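Local atomic coordinates of CurM Sulfotransferase (Moorea producta, PDB entry 4GBM), a protein that probably transfers a sulfonate group from PAPS to an intermediate of curacin biosynthesis, and binds the product nucleotide PAP in its sulfotransferase domain. Residues Tyr159-Arg164 against Gln216-Tyr221; His165-Ile170 against Ile289-Pro294; Arg220-Val225 against Leu306-Pro311. The protein carries 2 engineered substitutions. All blocks are in the same frame, centred on the assembly; numbering follows the deposited sequence.

Interaction 1: residues Tyr159-Arg164 against Gln216-Tyr221; sequences YIYLVR and QHQIRY. With A3P (adenosine-3'-5'-diphosphate), chain G.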
loop_
_atom_site.group_PDB
_atom_site.type_symbol
_atom_site.label_atom_id
_atom_site.label_comp_id
_atom_site.label_asym_id
_atom_site.label_seq_id
_atom_site.Cartn_x
_atom_site.Cartn_y
_atom_site.Cartn_z
ATOM N N TYR A 159 -5.153 -10.569 3.152
ATOM C CA TYR A 159 -4.323 -9.905 2.157
ATOM C C TYR A 159 -5.120 -9.515 0.937
ATOM O O TYR A 159 -5.753 -10.360 0.298
ATOM C CB TYR A 159 -3.179 -10.830 1.752
ATOM C CG TYR A 159 -2.238 -11.065 2.889
ATOM C CD1 TYR A 159 -1.150 -10.224 3.092
ATOM C CD2 TYR A 159 -2.437 -12.120 3.780
ATOM C CE1 TYR A 159 -0.280 -10.423 4.150
ATOM C CE2 TYR A 159 -1.573 -12.329 4.846
ATOM C CZ TYR A 159 -0.492 -11.481 5.017
ATOM O OH TYR A 159 0.367 -11.681 6.060
ATOM N N ILE A 160 -5.097 -8.220 0.634
ATOM C CA ILE A 160 -5.659 -7.708 -0.606
ATOM C C ILE A 160 -4.513 -7.551 -1.595
ATOM O O ILE A 160 -3.597 -6.758 -1.359
ATOM C CB ILE A 160 -6.336 -6.344 -0.388
ATOM C CG1 ILE A 160 -7.436 -6.438 0.672
ATOM C CG2 ILE A 160 -6.893 -5.797 -1.713
ATOM C CD1 ILE A 160 -7.899 -5.059 1.168
ATOM N N TYR A 161 -4.571 -8.299 -2.699
ATOM C CA TYR A 161 -3.538 -8.253 -3.725
ATOM C C TYR A 161 -4.041 -7.372 -4.851
ATOM O O TYR A 161 -4.931 -7.766 -5.611
ATOM C CB TYR A 161 -3.221 -9.676 -4.208
ATOM C CG TYR A 161 -2.213 -9.804 -5.338
ATOM C CD1 TYR A 161 -1.248 -8.817 -5.589
ATOM C CD2 TYR A 161 -2.208 -10.944 -6.138
ATOM C CE1 TYR A 161 -0.327 -8.965 -6.629
ATOM C CE2 TYR A 161 -1.294 -11.105 -7.174
ATOM C CZ TYR A 161 -0.354 -10.117 -7.409
ATOM O OH TYR A 161 0.524 -10.283 -8.442
ATOM N N LEU A 162 -3.489 -6.162 -4.913
ATOM C CA LEU A 162 -3.867 -5.167 -5.916
ATOM C C LEU A 162 -2.883 -5.225 -7.081
ATOM O O LEU A 162 -1.673 -5.108 -6.880
ATOM C CB LEU A 162 -3.884 -3.773 -5.279
ATOM C CG LEU A 162 -4.157 -2.575 -6.189
ATOM C CD1 LEU A 162 -5.552 -2.626 -6.826
ATOM C CD2 LEU A 162 -3.973 -1.294 -5.394
ATOM N N VAL A 163 -3.418 -5.428 -8.284
ATOM C CA VAL A 163 -2.611 -5.537 -9.502
ATOM C C VAL A 163 -3.021 -4.487 -10.533
ATOM O O VAL A 163 -4.183 -4.086 -10.591
ATOM C CB VAL A 163 -2.677 -6.960 -10.142
ATOM C CG1 VAL A 163 -2.110 -8.009 -9.209
ATOM C CG2 VAL A 163 -4.094 -7.337 -10.551
ATOM N N ARG A 164 -2.050 -4.033 -11.324
ATOM C CA ARG A 164 -2.312 -3.119 -12.434
ATOM C C ARG A 164 -1.501 -3.570 -13.646
ATOM O O ARG A 164 -0.447 -4.180 -13.494
ATOM C CB ARG A 164 -1.973 -1.676 -12.039
ATOM C CG ARG A 164 -2.386 -0.654 -13.096
ATOM C CD ARG A 164 -2.136 0.751 -12.627
ATOM N NE ARG A 164 -2.668 1.709 -13.593
ATOM C CZ ARG A 164 -2.488 3.021 -13.507
ATOM N NH1 ARG A 164 -1.747 3.521 -12.526
ATOM N NH2 ARG A 164 -3.033 3.829 -14.408
ATOM N N GLN A 216 -7.009 -14.410 1.156
ATOM C CA GLN A 216 -6.506 -13.555 0.083
ATOM C C GLN A 216 -7.580 -13.207 -0.933
ATOM O O GLN A 216 -8.500 -13.993 -1.191
ATOM C CB GLN A 216 -5.308 -14.203 -0.613
ATOM C CG GLN A 216 -5.581 -15.613 -1.120
ATOM C CD GLN A 216 -4.333 -16.271 -1.636
ATOM O OE1 GLN A 216 -3.831 -15.930 -2.709
ATOM N NE2 GLN A 216 -3.814 -17.220 -0.870
ATOM N N HIS A 217 -7.454 -12.010 -1.503
ATOM C CA HIS A 217 -8.445 -11.497 -2.437
ATOM C C HIS A 217 -7.754 -10.583 -3.430
ATOM O O HIS A 217 -7.072 -9.645 -3.028
ATOM C CB HIS A 217 -9.484 -10.698 -1.642
ATOM C CG HIS A 217 -10.633 -10.191 -2.453
ATOM N ND1 HIS A 217 -11.719 -10.976 -2.780
ATOM C CD2 HIS A 217 -10.885 -8.964 -2.968
ATOM C CE1 HIS A 217 -12.582 -10.257 -3.477
ATOM N NE2 HIS A 217 -12.097 -9.035 -3.610
ATOM N N GLN A 218 -7.930 -10.849 -4.719
ATOM C CA GLN A 218 -7.285 -10.033 -5.740
ATOM C C GLN A 218 -8.200 -8.918 -6.213
ATOM O O GLN A 218 -9.398 -9.128 -6.427
ATOM C CB GLN A 218 -6.868 -10.895 -6.936
ATOM C CG GLN A 218 -5.947 -10.171 -7.921
ATOM C CD GLN A 218 -5.667 -10.991 -9.167
ATOM O OE1 GLN A 218 -6.193 -10.704 -10.245
ATOM N NE2 GLN A 218 -4.844 -12.020 -9.025
ATOM N N ILE A 219 -7.627 -7.725 -6.368
ATOM C CA ILE A 219 -8.315 -6.596 -6.987
ATOM C C ILE A 219 -7.483 -6.097 -8.161
ATOM O O ILE A 219 -6.290 -5.862 -8.021
ATOM C CB ILE A 219 -8.534 -5.444 -5.992
ATOM C CG1 ILE A 219 -9.518 -5.884 -4.897
ATOM C CG2 ILE A 219 -9.081 -4.186 -6.714
ATOM C CD1 ILE A 219 -9.725 -4.860 -3.813
ATOM N N ARG A 220 -8.121 -5.953 -9.317
ATOM C CA ARG A 220 -7.467 -5.356 -10.474
ATOM C C ARG A 220 -7.767 -3.871 -10.462
ATOM O O ARG A 220 -8.933 -3.469 -10.373
ATOM C CB ARG A 220 -7.970 -6.001 -11.761
ATOM C CG ARG A 220 -7.922 -7.527 -11.676
ATOM C CD ARG A 220 -8.562 -8.196 -12.878
ATOM N NE ARG A 220 -7.702 -8.161 -14.055
ATOM C CZ ARG A 220 -6.633 -8.935 -14.229
ATOM N NH1 ARG A 220 -5.933 -8.826 -15.347
ATOM N NH2 ARG A 220 -6.254 -9.815 -13.295
ATOM N N TYR A 221 -6.712 -3.064 -10.546
ATOM C CA TYR A 221 -6.858 -1.609 -10.594
ATOM C C TYR A 221 -7.889 -1.183 -11.634
ATOM O O TYR A 221 -8.694 -0.265 -11.404
ATOM C CB TYR A 221 -5.510 -0.943 -10.905
ATOM C CG TYR A 221 -5.652 0.526 -11.211
ATOM C CD1 TYR A 221 -5.752 1.462 -10.184
ATOM C CD2 TYR A 221 -5.722 0.978 -12.527
ATOM C CE1 TYR A 221 -5.905 2.818 -10.458
ATOM C CE2 TYR A 221 -5.872 2.334 -12.820
ATOM C CZ TYR A 221 -5.962 3.245 -11.784
ATOM O OH TYR A 221 -6.109 4.575 -12.086
HETATM P P1 A3P G . -0.029 8.267 -11.893
HETATM O O1P A3P G . 1.472 8.327 -12.030
HETATM O O2P A3P G . -0.621 9.487 -11.233
HETATM O O3P A3P G . -0.719 7.833 -13.155
HETATM P P2 A3P G . 0.081 4.213 -5.927
HETATM O O4P A3P G . 0.072 2.726 -5.774
HETATM O O5P A3P G . 1.438 4.845 -6.056
HETATM O O6P A3P G . -0.813 4.910 -4.937
HETATM O "O5'" A3P G . -0.583 4.473 -7.379
HETATM C "C5'" A3P G . -0.525 5.785 -7.949
HETATM C "C4'" A3P G . -1.432 5.768 -9.155
HETATM O "O4'" A3P G . -2.791 5.698 -8.709
HETATM C "C3'" A3P G . -1.371 7.058 -9.950
HETATM O "O3'" A3P G . -0.246 7.045 -10.841
HETATM C "C2'" A3P G . -2.725 7.036 -10.650
HETATM O "O2'" A3P G . -2.648 6.331 -11.893
HETATM C "C1'" A3P G . -3.636 6.258 -9.707
HETATM N N9 A3P G . -4.609 7.173 -9.059
HETATM C C8 A3P G . -4.370 8.093 -8.102
HETATM N N7 A3P G . -5.504 8.770 -7.773
HETATM C C5 A3P G . -6.490 8.267 -8.545
HETATM C C6 A3P G . -7.942 8.509 -8.723
HETATM N N6 A3P G . -8.571 9.448 -7.975
HETATM N N1 A3P G . -8.596 7.754 -9.646
HETATM C C2 A3P G . -7.977 6.805 -10.384
HETATM N N3 A3P G . -6.660 6.532 -10.264
HETATM C C4 A3P G . -5.902 7.216 -9.378
#

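Interaction 2: residues His165-Ile170 against Ile289-Pro294; sequences HPYSVI and IQLPYP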
loop_
_atom_site.group_PDB
_atom_site.type_symbol
_atom_site.label_atom_id
_atom_site.label_comp_id
_atom_site.label_asym_id
_atom_site.label_seq_id
_atom_site.Cartn_x
_atom_site.Cartn_y
_atom_site.Cartn_z
ATOM N N HIS A 165 -2.004 -3.276 -14.844
ATOM C CA HIS A 165 -1.338 -3.662 -16.075
ATOM C C HIS A 165 0.114 -3.178 -16.064
ATOM O O HIS A 165 0.382 -2.031 -15.693
ATOM C CB HIS A 165 -2.069 -3.056 -17.271
ATOM C CG HIS A 165 -1.692 -3.668 -18.584
ATOM N ND1 HIS A 165 -0.491 -3.409 -19.216
ATOM C CD2 HIS A 165 -2.369 -4.518 -19.391
ATOM C CE1 HIS A 165 -0.440 -4.090 -20.347
ATOM N NE2 HIS A 165 -1.567 -4.767 -20.479
ATOM N N PRO A 166 1.052 -4.039 -16.484
ATOM C CA PRO A 166 2.460 -3.632 -16.441
ATOM C C PRO A 166 2.785 -2.380 -17.278
ATOM O O PRO A 166 3.647 -1.595 -16.883
ATOM C CB PRO A 166 3.204 -4.868 -16.985
ATOM C CG PRO A 166 2.163 -5.618 -17.773
ATOM C CD PRO A 166 0.892 -5.411 -17.004
ATOM N N TYR A 167 2.114 -2.185 -18.414
ATOM C CA TYR A 167 2.396 -1.002 -19.247
ATOM C C TYR A 167 2.093 0.274 -18.464
ATOM O O TYR A 167 2.858 1.244 -18.508
ATOM C CB TYR A 167 1.557 -0.997 -20.523
ATOM C CG TYR A 167 1.924 -1.983 -21.609
ATOM C CD1 TYR A 167 2.874 -2.996 -21.411
ATOM C CD2 TYR A 167 1.274 -1.920 -22.843
ATOM C CE1 TYR A 167 3.173 -3.905 -22.430
ATOM C CE2 TYR A 167 1.563 -2.823 -23.859
ATOM C CZ TYR A 167 2.512 -3.808 -23.646
ATOM O OH TYR A 167 2.793 -4.693 -24.656
ATOM N N SER A 168 0.970 0.266 -17.745
ATOM C CA SER A 168 0.533 1.427 -16.975
ATOM C C SER A 168 1.495 1.707 -15.830
ATOM O O SER A 168 1.859 2.863 -15.584
ATOM C CB SER A 168 -0.880 1.200 -16.438
ATOM O OG SER A 168 -1.782 0.923 -17.494
ATOM N N VAL A 169 1.901 0.650 -15.127
ATOM C CA VAL A 169 2.828 0.801 -14.013
ATOM C C VAL A 169 4.179 1.311 -14.505
ATOM O O VAL A 169 4.750 2.219 -13.908
ATOM C CB VAL A 169 2.991 -0.515 -13.233
ATOM C CG1 VAL A 169 4.157 -0.424 -12.240
ATOM C CG2 VAL A 169 1.693 -0.830 -12.489
ATOM N N ILE A 170 4.664 0.747 -15.608
ATOM C CA ILE A 170 5.973 1.135 -16.143
ATOM C C ILE A 170 5.988 2.604 -16.586
ATOM O O ILE A 170 6.901 3.355 -16.220
ATOM C CB ILE A 170 6.441 0.187 -17.264
ATOM C CG1 ILE A 170 6.780 -1.180 -16.667
ATOM C CG2 ILE A 170 7.679 0.755 -17.975
ATOM C CD1 ILE A 170 6.825 -2.306 -17.695
ATOM N N ILE A 289 -0.388 2.975 -24.476
ATOM C CA ILE A 289 0.980 3.207 -24.036
ATOM C C ILE A 289 1.950 2.478 -24.966
ATOM O O ILE A 289 1.774 1.292 -25.264
ATOM C CB ILE A 289 1.193 2.778 -22.560
ATOM C CG1 ILE A 289 0.585 3.825 -21.621
ATOM C CG2 ILE A 289 2.676 2.602 -22.252
ATOM C CD1 ILE A 289 0.449 3.372 -20.178
ATOM N N GLN A 290 2.953 3.212 -25.435
ATOM C CA GLN A 290 4.007 2.650 -26.268
ATOM C C GLN A 290 5.328 2.676 -25.517
ATOM O O GLN A 290 5.938 3.735 -25.348
ATOM C CB GLN A 290 4.121 3.420 -27.588
ATOM C CG GLN A 290 2.882 3.311 -28.467
ATOM C CD GLN A 290 2.553 1.875 -28.841
ATOM O OE1 GLN A 290 3.424 1.116 -29.277
ATOM N NE2 GLN A 290 1.290 1.495 -28.670
ATOM N N LEU A 291 5.755 1.512 -25.041
ATOM C CA LEU A 291 7.043 1.395 -24.368
ATOM C C LEU A 291 8.141 1.229 -25.418
ATOM O O LEU A 291 7.863 0.772 -26.530
ATOM C CB LEU A 291 7.036 0.224 -23.379
ATOM C CG LEU A 291 6.002 0.275 -22.244
ATOM C CD1 LEU A 291 6.121 -0.976 -21.398
ATOM C CD2 LEU A 291 6.170 1.512 -21.376
ATOM N N PRO A 292 9.387 1.621 -25.085
ATOM C CA PRO A 292 10.460 1.523 -26.088
ATOM C C PRO A 292 10.821 0.087 -26.453
ATOM O O PRO A 292 11.258 -0.170 -27.574
ATOM C CB PRO A 292 11.652 2.205 -25.405
ATOM C CG PRO A 292 11.354 2.141 -23.953
ATOM C CD PRO A 292 9.860 2.236 -23.831
ATOM N N TYR A 293 10.630 -0.837 -25.516
ATOM C CA TYR A 293 11.000 -2.233 -25.709
ATOM C C TYR A 293 9.835 -3.155 -25.353
ATOM O O TYR A 293 9.076 -2.856 -24.432
ATOM C CB TYR A 293 12.222 -2.581 -24.838
ATOM C CG TYR A 293 13.332 -1.544 -24.897
ATOM C CD1 TYR A 293 14.160 -1.440 -26.015
ATOM C CD2 TYR A 293 13.539 -0.656 -23.840
ATOM C CE1 TYR A 293 15.167 -0.483 -26.081
ATOM C CE2 TYR A 293 14.549 0.306 -23.897
ATOM C CZ TYR A 293 15.357 0.387 -25.019
ATOM O OH TYR A 293 16.359 1.336 -25.086
ATOM N N PRO A 294 9.686 -4.280 -26.081
ATOM C CA PRO A 294 8.739 -5.295 -25.628
ATOM C C PRO A 294 9.155 -5.788 -24.244
ATOM O O PRO A 294 10.353 -5.809 -23.931
ATOM C CB PRO A 294 8.905 -6.417 -26.661
ATOM C CG PRO A 294 9.458 -5.736 -27.876
ATOM C CD PRO A 294 10.379 -4.692 -27.315
#

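Interaction 3: residues Arg220-Val225 against Leu306-Pro311; sequences RYEDLV and LSYELP. With A3P (adenosine-3'-5'-diphosphate), chain G.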
loop_
_atom_site.group_PDB
_atom_site.type_symbol
_atom_site.label_atom_id
_atom_site.label_comp_id
_atom_site.label_asym_id
_atom_site.label_seq_id
_atom_site.Cartn_x
_atom_site.Cartn_y
_atom_site.Cartn_z
ATOM N N ARG A 220 -8.121 -5.953 -9.317
ATOM C CA ARG A 220 -7.467 -5.356 -10.474
ATOM C C ARG A 220 -7.767 -3.871 -10.462
ATOM O O ARG A 220 -8.933 -3.469 -10.373
ATOM C CB ARG A 220 -7.970 -6.001 -11.761
ATOM C CG ARG A 220 -7.922 -7.527 -11.676
ATOM C CD ARG A 220 -8.562 -8.196 -12.878
ATOM N NE ARG A 220 -7.702 -8.161 -14.055
ATOM C CZ ARG A 220 -6.633 -8.935 -14.229
ATOM N NH1 ARG A 220 -5.933 -8.826 -15.347
ATOM N NH2 ARG A 220 -6.254 -9.815 -13.295
ATOM N N TYR A 221 -6.712 -3.064 -10.546
ATOM C CA TYR A 221 -6.858 -1.609 -10.594
ATOM C C TYR A 221 -7.889 -1.183 -11.634
ATOM O O TYR A 221 -8.694 -0.265 -11.404
ATOM C CB TYR A 221 -5.510 -0.943 -10.905
ATOM C CG TYR A 221 -5.652 0.526 -11.211
ATOM C CD1 TYR A 221 -5.752 1.462 -10.184
ATOM C CD2 TYR A 221 -5.722 0.978 -12.527
ATOM C CE1 TYR A 221 -5.905 2.818 -10.458
ATOM C CE2 TYR A 221 -5.872 2.334 -12.820
ATOM C CZ TYR A 221 -5.962 3.245 -11.784
ATOM O OH TYR A 221 -6.109 4.575 -12.086
ATOM N N GLU A 222 -7.851 -1.837 -12.792
ATOM C CA GLU A 222 -8.722 -1.452 -13.895
ATOM C C GLU A 222 -10.193 -1.638 -13.519
ATOM O O GLU A 222 -11.020 -0.785 -13.844
ATOM C CB GLU A 222 -8.358 -2.216 -15.175
ATOM C CG GLU A 222 -6.947 -1.897 -15.729
ATOM C CD GLU A 222 -5.801 -2.564 -14.970
ATOM O OE1 GLU A 222 -6.026 -3.514 -14.184
ATOM O OE2 GLU A 222 -4.657 -2.122 -15.180
ATOM N N ASP A 223 -10.500 -2.733 -12.812
ATOM C CA ASP A 223 -11.843 -2.981 -12.281
ATOM C C ASP A 223 -12.174 -1.980 -11.172
ATOM O O ASP A 223 -13.293 -1.466 -11.101
ATOM C CB ASP A 223 -11.959 -4.398 -11.709
ATOM C CG ASP A 223 -11.867 -5.483 -12.758
ATOM O OD1 ASP A 223 -12.097 -5.215 -13.965
ATOM O OD2 ASP A 223 -11.588 -6.637 -12.349
ATOM N N LEU A 224 -11.201 -1.698 -10.306
ATOM C CA LEU A 224 -11.420 -0.769 -9.197
ATOM C C LEU A 224 -11.924 0.592 -9.668
ATOM O O LEU A 224 -12.850 1.153 -9.076
ATOM C CB LEU A 224 -10.136 -0.587 -8.373
ATOM C CG LEU A 224 -10.209 0.390 -7.189
ATOM C CD1 LEU A 224 -11.204 -0.103 -6.140
ATOM C CD2 LEU A 224 -8.826 0.582 -6.583
ATOM N N VAL A 225 -11.318 1.127 -10.725
ATOM C CA VAL A 225 -11.697 2.472 -11.158
ATOM C C VAL A 225 -12.862 2.506 -12.153
ATOM O O VAL A 225 -13.569 3.520 -12.246
ATOM C CB VAL A 225 -10.487 3.318 -11.640
ATOM C CG1 VAL A 225 -9.423 3.390 -10.539
ATOM C CG2 VAL A 225 -9.891 2.756 -12.937
ATOM N N LEU A 306 -1.494 -13.266 -14.635
ATOM C CA LEU A 306 -2.430 -12.264 -14.131
ATOM C C LEU A 306 -3.525 -11.892 -15.131
ATOM O O LEU A 306 -4.309 -10.984 -14.870
ATOM C CB LEU A 306 -1.671 -11.007 -13.695
ATOM C CG LEU A 306 -0.718 -11.171 -12.508
ATOM C CD1 LEU A 306 0.064 -9.881 -12.273
ATOM C CD2 LEU A 306 -1.468 -11.572 -11.232
ATOM N N SER A 307 -3.564 -12.588 -16.268
ATOM C CA SER A 307 -4.587 -12.371 -17.303
ATOM C C SER A 307 -4.571 -10.980 -17.948
ATOM O O SER A 307 -5.620 -10.479 -18.360
ATOM C CB SER A 307 -5.994 -12.682 -16.760
ATOM O OG SER A 307 -6.098 -14.038 -16.373
ATOM N N TYR A 308 -3.397 -10.359 -18.038
ATOM C CA TYR A 308 -3.261 -9.105 -18.774
ATOM C C TYR A 308 -2.842 -9.350 -20.224
ATOM O O TYR A 308 -1.942 -10.150 -20.485
ATOM C CB TYR A 308 -2.244 -8.181 -18.098
ATOM C CG TYR A 308 -2.777 -7.450 -16.888
ATOM C CD1 TYR A 308 -3.844 -6.557 -17.002
ATOM C CD2 TYR A 308 -2.217 -7.651 -15.629
ATOM C CE1 TYR A 308 -4.334 -5.882 -15.897
ATOM C CE2 TYR A 308 -2.702 -6.980 -14.515
ATOM C CZ TYR A 308 -3.755 -6.095 -14.656
ATOM O OH TYR A 308 -4.230 -5.428 -13.554
ATOM N N GLU A 309 -3.498 -8.647 -21.146
ATOM C CA GLU A 309 -3.185 -8.699 -22.574
ATOM C C GLU A 309 -2.083 -7.712 -22.905
ATOM O O GLU A 309 -2.057 -6.599 -22.375
ATOM C CB GLU A 309 -4.417 -8.335 -23.409
ATOM C CG GLU A 309 -5.649 -9.183 -23.153
ATOM C CD GLU A 309 -6.906 -8.593 -23.777
ATOM O OE1 GLU A 309 -6.795 -7.843 -24.776
ATOM O OE2 GLU A 309 -8.011 -8.881 -23.265
ATOM N N LEU A 310 -1.184 -8.111 -23.801
ATOM C CA LEU A 310 -0.063 -7.260 -24.179
ATOM C C LEU A 310 -0.148 -6.852 -25.651
ATOM O O LEU A 310 0.304 -7.591 -26.523
ATOM C CB LEU A 310 1.270 -7.960 -23.878
ATOM C CG LEU A 310 1.522 -8.379 -22.426
ATOM C CD1 LEU A 310 2.855 -9.106 -22.320
ATOM C CD2 LEU A 310 1.483 -7.184 -21.475
ATOM N N PRO A 311 -0.738 -5.673 -25.934
ATOM C CA PRO A 311 -0.849 -5.234 -27.329
ATOM C C PRO A 311 0.491 -4.811 -27.947
ATOM O O PRO A 311 1.513 -4.764 -27.254
ATOM C CB PRO A 311 -1.821 -4.050 -27.262
ATOM C CG PRO A 311 -1.842 -3.608 -25.846
ATOM C CD PRO A 311 -1.438 -4.773 -24.995
HETATM P P1 A3P G . -0.029 8.267 -11.893
HETATM O O1P A3P G . 1.472 8.327 -12.030
HETATM O O2P A3P G . -0.621 9.487 -11.233
HETATM O O3P A3P G . -0.719 7.833 -13.155
HETATM P P2 A3P G . 0.081 4.213 -5.927
HETATM O O4P A3P G . 0.072 2.726 -5.774
HETATM O O5P A3P G . 1.438 4.845 -6.056
HETATM O O6P A3P G . -0.813 4.910 -4.937
HETATM O "O5'" A3P G . -0.583 4.473 -7.379
HETATM C "C5'" A3P G . -0.525 5.785 -7.949
HETATM C "C4'" A3P G . -1.432 5.768 -9.155
HETATM O "O4'" A3P G . -2.791 5.698 -8.709
HETATM C "C3'" A3P G . -1.371 7.058 -9.950
HETATM O "O3'" A3P G . -0.246 7.045 -10.841
HETATM C "C2'" A3P G . -2.725 7.036 -10.650
HETATM O "O2'" A3P G . -2.648 6.331 -11.893
HETATM C "C1'" A3P G . -3.636 6.258 -9.707
HETATM N N9 A3P G . -4.609 7.173 -9.059
HETATM C C8 A3P G . -4.370 8.093 -8.102
HETATM N N7 A3P G . -5.504 8.770 -7.773
HETATM C C5 A3P G . -6.490 8.267 -8.545
HETATM C C6 A3P G . -7.942 8.509 -8.723
HETATM N N6 A3P G . -8.571 9.448 -7.975
HETATM N N1 A3P G . -8.596 7.754 -9.646
HETATM C C2 A3P G . -7.977 6.805 -10.384
HETATM N N3 A3P G . -6.660 6.532 -10.264
HETATM C C4 A3P G . -5.902 7.216 -9.378
#

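Interaction 1: residues Tyr159-Arg164 against Gln216-Tyr221
Tyr221 has the largest buried area in this contact, and Arg164 runs side by side with it, both side chains pointing the same way. Arg164 CD lies over the face of the Tyr221 ring, 4.0 Å from its centroid. Farther out, CZ of Arg164 is also 4.0 Å from the Tyr221 centroid, an off-centre cation-pi contact. The guanidinium and ring planes are 36° apart. CG of Arg164 is anti to the backbone N (chi1 -173°), and the chain continues extended to NE, which comes close to CD2 and CE2 of the ring. Both tips reach the nucleotide. Tyr221 OH donates to A3P N3 at 2.7 Å, with N3 in the plane of the ring, at its edge. Arg164 NH1 donates to A3P O2' at 3.0 Å. Arg42 O and Leu282 O take further bonds from the guanidinium.

Behind this pair two parallel strands zip together. Val163 uses both backbone polar atoms: its N donates to Ile219 O at 2.9 Å, and its O receives Tyr221 N at 2.7 Å in a nearly straight bond (177°). Its CG2 packs beside the backbone and CG of Arg220. Ile219 points to the other face of the sheet. There Ile219 CD1 meets Ile160 CG2 at 3.6 Å, and Ile219 CG2 meets Leu162 CD1 at 3.9 Å. Helix 228-239 covers this face through Val231 and Leu235, while helix 189-208 packs on the face with Tyr161 and Val163.

The strand pair is the edge of the parallel sheet of the sulfotransferase fold. Its last backbone bond sets Tyr221 beside Arg164, the residue after Val163. The arginine is held by a cation-pi contact and by several acceptors. This would favour a fixed orientation, with Arg164 on the ribose and Tyr221 on the adenine.

Interaction 2: residues His165-Ile170 against Ile289-Pro294
Tyr167, which meets Ile289 and Leu291, donates its backbone N to His165 ND1 at 3.0 Å. The acceptor is met nearly in the imidazole plane. This is an N-cap bond, with His165 standing just before helix 166-175. No hydrogen bond joins the two segments, and the contact between them is apolar.

The Tyr167 ring leans on Leu291, CD1 to CD1 at 3.8 Å, with the two side chains oblique to each other. Leu291 CD2 also packs on Ile170 CG2 at 3.8 Å, and these two side chains meet at about a right angle. The leucine thus sits between residues one helical turn apart. Ile289 reaches mainly the backbone. Its CG1 is anti to the carbonyl carbon (chi1 -76°). Ile289 CD1, beyond it, lies 3.6 Å from Tyr167 O. It also rests against Ser168 CA. Ile289 CG2 packs on Tyr167 CB at 4.1 Å.

Tyr167 OH is bonded to Pro311 O, near the end of the modelled chain. The contact lays the loop before helix 297-305 against the first turn of helix 166-175, the helix that follows strand 158-163. Helix 189-208 packs on the same turn through Trp197, which touches Pro166 and Val169.

Interaction 3: residues Arg220-Val225 against Leu306-Pro311
The Tyr308 ring carries the Arg220 guanidinium on one face and meets Glu222 at its edge. Arg220 NH1 stands 3.3 Å above the ring plane, over the centre. CZ of Arg220 is 4.3 Å from the Tyr308 ring centroid, a cation-pi contact over the face, with the two planes 35° apart. At the guanidinium edge, near its plane, lies Leu306 O. Both terminal nitrogens grip this one atom end-on: Arg220 NH1 donates to Leu306 O at 2.7 Å, and NH2 donates to the same oxygen at 2.8 Å. The arginine is therefore fixed both by its edge and by one face.

Glu222 and Tyr308 come together tip to tip. Tyr308 OH donates to Glu222 OE1 at 2.7 Å, on the syn side of the carboxylate and 21° out of its plane. The glutamate chain is bent at chi2 (77°), which swings CD off the extended line. Its other oxygen, OE2, accepts from His165 N. The carboxylate is thus buried with a partner on each oxygen, and these two donors would be expected to favour its charged form.

Later in the same short helix, Val225 CG1 touches A3P C2 at 3.7 Å.

Leu306 and Ser307 end helix 297-305 in a Schellman motif, with Ser307 at positive phi. A positive guanidinium at this carbonyl end would be expected to sit favourably against the helix dipole. The contact joins this C-terminal cap to helix 221-226, whose residues Tyr221 and Val225 line the PAP pocket of the sulfotransferase domain.

Along the chain, strand 158-163 runs into helix 166-175, and strand 216-220 runs into helix 221-226. Interaction 1 pairs the two strands at the sheet edge. Interactions 2 and 3 tie the helices that follow to the C-terminal region, before and after helix 297-305 in the chain. Interactions 1 and 3 share Arg220 and Tyr221, with centres about 11 Å apart, and both touch A3P. The centre of interaction 2 is about 13 Å from that of interaction 3 and about 20 Å from that of interaction 1. Interactions 2 and 3 meet through His165 NE2 with Glu309 O and Tyr167 OH with Pro311 O. The C-terminal tail thus packs beside the strand ends that carry part of the nucleotide pocket.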